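PDB 1C3C: protein (adenylosuccinate lyase) from Thermotoga maritima, which catalyses two steps of de novo purine biosynthesis as an adenylosuccinate lyase, in each releasing fumarate from a succinyl-substituted intermediate. Local coordinates for residues V25-T30 with G42-I47. Sequence-based numbering, arbitrary orientation.
Sequences VELAVT and GVTERI
Thr30 and Thr44 meet through their hydroxyls, OG1 to OG1 at 3.1 Å, at the pair whose CA atoms are nearest across the two segments, 5.7 Å apart. Small beta-branched threonines suit this spot: each offers a hydroxyl and a methyl on a short stem. Thr30 has its OG1 between backbone N and carbonyl carbon (chi1 61°), which brings that hydroxyl both to Thr44 and, at a weak 3.2 Å, to the carbonyl O of Leu27 one turn back; its single proton may serve either acceptor. The buried OG1 of Thr44 has partners in Thr30 and Glu34. A valine in place of Thr44 would probably leave the Glu34 carboxylate and the Thr30 hydroxyl each without this partner.

Beside the threonines, CD2 of Leu27 slides closely past CG2 of Ile47 at 3.7 Å; the apolar contact thins out where CD1 of Ile47 approaches CG2 of Thr30, tip to tip at 4.2 Å. Thr30, Thr44 and Ile47 are buried, whereas Leu27 is partly exposed and marks the solvent side.

The segment axes, 9.5 Å apart at closest, run nearly antiparallel (158°), joining helices 15-35 and 43-50 within the lyase family region, consistent with the largely helical fumarase/aspartase superfamily. Glu34, further along helix 15-35, also binds N of the N-cap Gly42. Ile47 continues onto Ile80 of helix 68-80, whereas Ala28 and Val29 pack against helix 191-200, and Val25 against helix 93-129.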
ATOM      1  N   VAL A  25      15.477 -23.044  21.047  1.00 10.50           N
ATOM      2  CA  VAL A  25      15.508 -23.909  19.848  1.00 10.60           C
ATOM      3  C   VAL A  25      16.719 -24.849  19.853  1.00 10.82           C
ATOM      4  O   VAL A  25      16.558 -26.064  19.633  1.00 10.08           O
ATOM      5  CB  VAL A  25      15.558 -23.036  18.578  1.00 10.59           C
ATOM      6  CG1 VAL A  25      15.735 -23.931  17.335  1.00 11.36           C
ATOM      7  CG2 VAL A  25      14.284 -22.208  18.453  1.00 10.90           C
ATOM      8  N   GLU A  26      17.906 -24.290  20.112  1.00 10.20           N
ATOM      9  CA  GLU A  26      19.069 -25.199  20.162  1.00 11.76           C
ATOM     10  C   GLU A  26      18.940 -26.340  21.168  1.00 11.79           C
ATOM     11  O   GLU A  26      19.405 -27.460  20.887  1.00 11.61           O
ATOM     12  CB  GLU A  26      20.295 -24.361  20.511  1.00 12.35           C
ATOM     13  CG  GLU A  26      20.699 -23.300  19.516  1.00 14.21           C
ATOM     14  CD  GLU A  26      21.378 -23.777  18.272  1.00 16.90           C
ATOM     15  OE1 GLU A  26      21.513 -24.988  17.999  1.00 18.42           O
ATOM     16  OE2 GLU A  26      21.811 -22.874  17.528  1.00 17.63           O
ATOM     17  N   LEU A  27      18.414 -26.041  22.369  1.00 11.21           N
ATOM     18  CA  LEU A  27      18.256 -27.077  23.397  1.00 12.33           C
ATOM     19  C   LEU A  27      17.187 -28.094  23.025  1.00 12.38           C
ATOM     20  O   LEU A  27      17.236 -29.256  23.423  1.00 13.03           O
ATOM     21  CB  LEU A  27      17.940 -26.473  24.771  1.00 12.84           C
ATOM     22  CG  LEU A  27      19.163 -25.770  25.415  1.00 15.00           C
ATOM     23  CD1 LEU A  27      18.733 -24.924  26.598  1.00 15.77           C
ATOM     24  CD2 LEU A  27      20.188 -26.837  25.813  1.00 16.93           C
ATOM     25  N   ALA A  28      16.145 -27.675  22.290  1.00 11.67           N
ATOM     26  CA  ALA A  28      15.168 -28.644  21.790  1.00 11.18           C
ATOM     27  C   ALA A  28      15.845 -29.598  20.811  1.00 11.05           C
ATOM     28  O   ALA A  28      15.552 -30.803  20.772  1.00 11.08           O
ATOM     29  CB  ALA A  28      13.967 -27.931  21.135  1.00 10.84           C
ATOM     30  N   VAL A  29      16.757 -29.067  19.985  1.00  9.78           N
ATOM     31  CA  VAL A  29      17.432 -29.924  18.999  1.00 10.53           C
ATOM     32  C   VAL A  29      18.385 -30.883  19.723  1.00 11.11           C
ATOM     33  O   VAL A  29      18.436 -32.079  19.352  1.00 10.37           O
ATOM     34  CB  VAL A  29      18.190 -29.057  17.972  1.00 10.70           C
ATOM     35  CG1 VAL A  29      19.101 -29.883  17.048  1.00 11.29           C
ATOM     36  CG2 VAL A  29      17.183 -28.280  17.096  1.00 10.22           C
ATOM     37  N   THR A  30      19.163 -30.371  20.693  1.00 10.95           N
ATOM     38  CA  THR A  30      20.080 -31.324  21.371  1.00 12.78           C
ATOM     39  C   THR A  30      19.263 -32.375  22.104  1.00 12.92           C
ATOM     40  O   THR A  30      19.628 -33.555  22.148  1.00 12.42           O
ATOM     41  CB  THR A  30      21.085 -30.667  22.348  1.00 14.61           C
ATOM     42  OG1 THR A  30      20.399 -29.999  23.391  1.00 16.06           O
ATOM     43  CG2 THR A  30      21.988 -29.669  21.612  1.00 13.89           C
ATOM     44  N   GLY A  42      23.074 -37.034  28.725  1.00 23.15           N
ATOM     45  CA  GLY A  42      23.528 -35.982  29.602  1.00 22.71           C
ATOM     46  C   GLY A  42      23.930 -34.690  28.930  1.00 21.59           C
ATOM     47  O   GLY A  42      24.026 -33.674  29.646  1.00 21.96           O
ATOM     48  N   VAL A  43      24.120 -34.682  27.598  1.00 19.36           N
ATOM     49  CA  VAL A  43      24.571 -33.456  26.954  1.00 18.25           C
ATOM     50  C   VAL A  43      23.618 -32.296  27.170  1.00 17.48           C
ATOM     51  O   VAL A  43      24.008 -31.169  27.460  1.00 16.89           O
ATOM     52  CB  VAL A  43      24.792 -33.676  25.426  1.00 18.53           C
ATOM     53  CG1 VAL A  43      24.928 -32.356  24.687  1.00 18.47           C
ATOM     54  CG2 VAL A  43      26.052 -34.551  25.280  1.00 19.19           C
ATOM     55  N   THR A  44      22.309 -32.537  26.988  1.00 16.69           N
ATOM     56  CA  THR A  44      21.336 -31.442  26.971  1.00 17.26           C
ATOM     57  C   THR A  44      21.304 -30.763  28.342  1.00 17.33           C
ATOM     58  O   THR A  44      21.340 -29.552  28.443  1.00 15.56           O
ATOM     59  CB  THR A  44      19.943 -31.963  26.591  1.00 17.85           C
ATOM     60  OG1 THR A  44      20.003 -32.450  25.215  1.00 18.77           O
ATOM     61  CG2 THR A  44      18.901 -30.843  26.600  1.00 18.19           C
ATOM     62  N   GLU A  45      21.323 -31.598  29.388  1.00 18.69           N
ATOM     63  CA  GLU A  45      21.281 -31.011  30.743  1.00 20.70           C
ATOM     64  C   GLU A  45      22.519 -30.172  30.999  1.00 20.00           C
ATOM     65  O   GLU A  45      22.407 -29.089  31.621  1.00 20.02           O
ATOM     66  CB  GLU A  45      21.087 -32.168  31.730  1.00 23.14           C
ATOM     67  CG  GLU A  45      21.036 -31.663  33.189  1.00 25.61           C
ATOM     68  N   ARG A  46      23.694 -30.646  30.550  1.00 18.15           N
ATOM     69  CA  ARG A  46      24.912 -29.857  30.803  1.00 17.96           C
ATOM     70  C   ARG A  46      24.898 -28.530  30.073  1.00 16.70           C
ATOM     71  O   ARG A  46      25.303 -27.464  30.576  1.00 15.95           O
ATOM     72  CB  ARG A  46      26.169 -30.664  30.375  1.00 18.96           C
ATOM     73  CG  ARG A  46      26.382 -31.879  31.310  1.00 20.16           C
ATOM     74  CD  ARG A  46      27.776 -32.448  31.070  1.00 21.65           C
ATOM     75  NE  ARG A  46      28.010 -32.880  29.700  1.00 22.18           N
ATOM     76  CZ  ARG A  46      27.924 -34.143  29.278  1.00 23.09           C
ATOM     77  NH1 ARG A  46      28.198 -34.421  27.991  1.00 22.71           N
ATOM     78  NH2 ARG A  46      27.584 -35.094  30.129  1.00 22.86           N
ATOM     79  N   ILE A  47      24.474 -28.577  28.783  1.00 15.84           N
ATOM     80  CA  ILE A  47      24.405 -27.322  28.038  1.00 16.37           C
ATOM     81  C   ILE A  47      23.415 -26.354  28.672  1.00 16.73           C
ATOM     82  O   ILE A  47      23.645 -25.157  28.894  1.00 16.29           O
ATOM     83  CB  ILE A  47      24.051 -27.594  26.559  1.00 16.10           C
ATOM     84  CG1 ILE A  47      25.197 -28.388  25.891  1.00 16.34           C
ATOM     85  CG2 ILE A  47      23.811 -26.262  25.833  1.00 16.30           C
ATOM     86  CD1 ILE A  47      24.895 -28.704  24.425  1.00 15.97           C
TER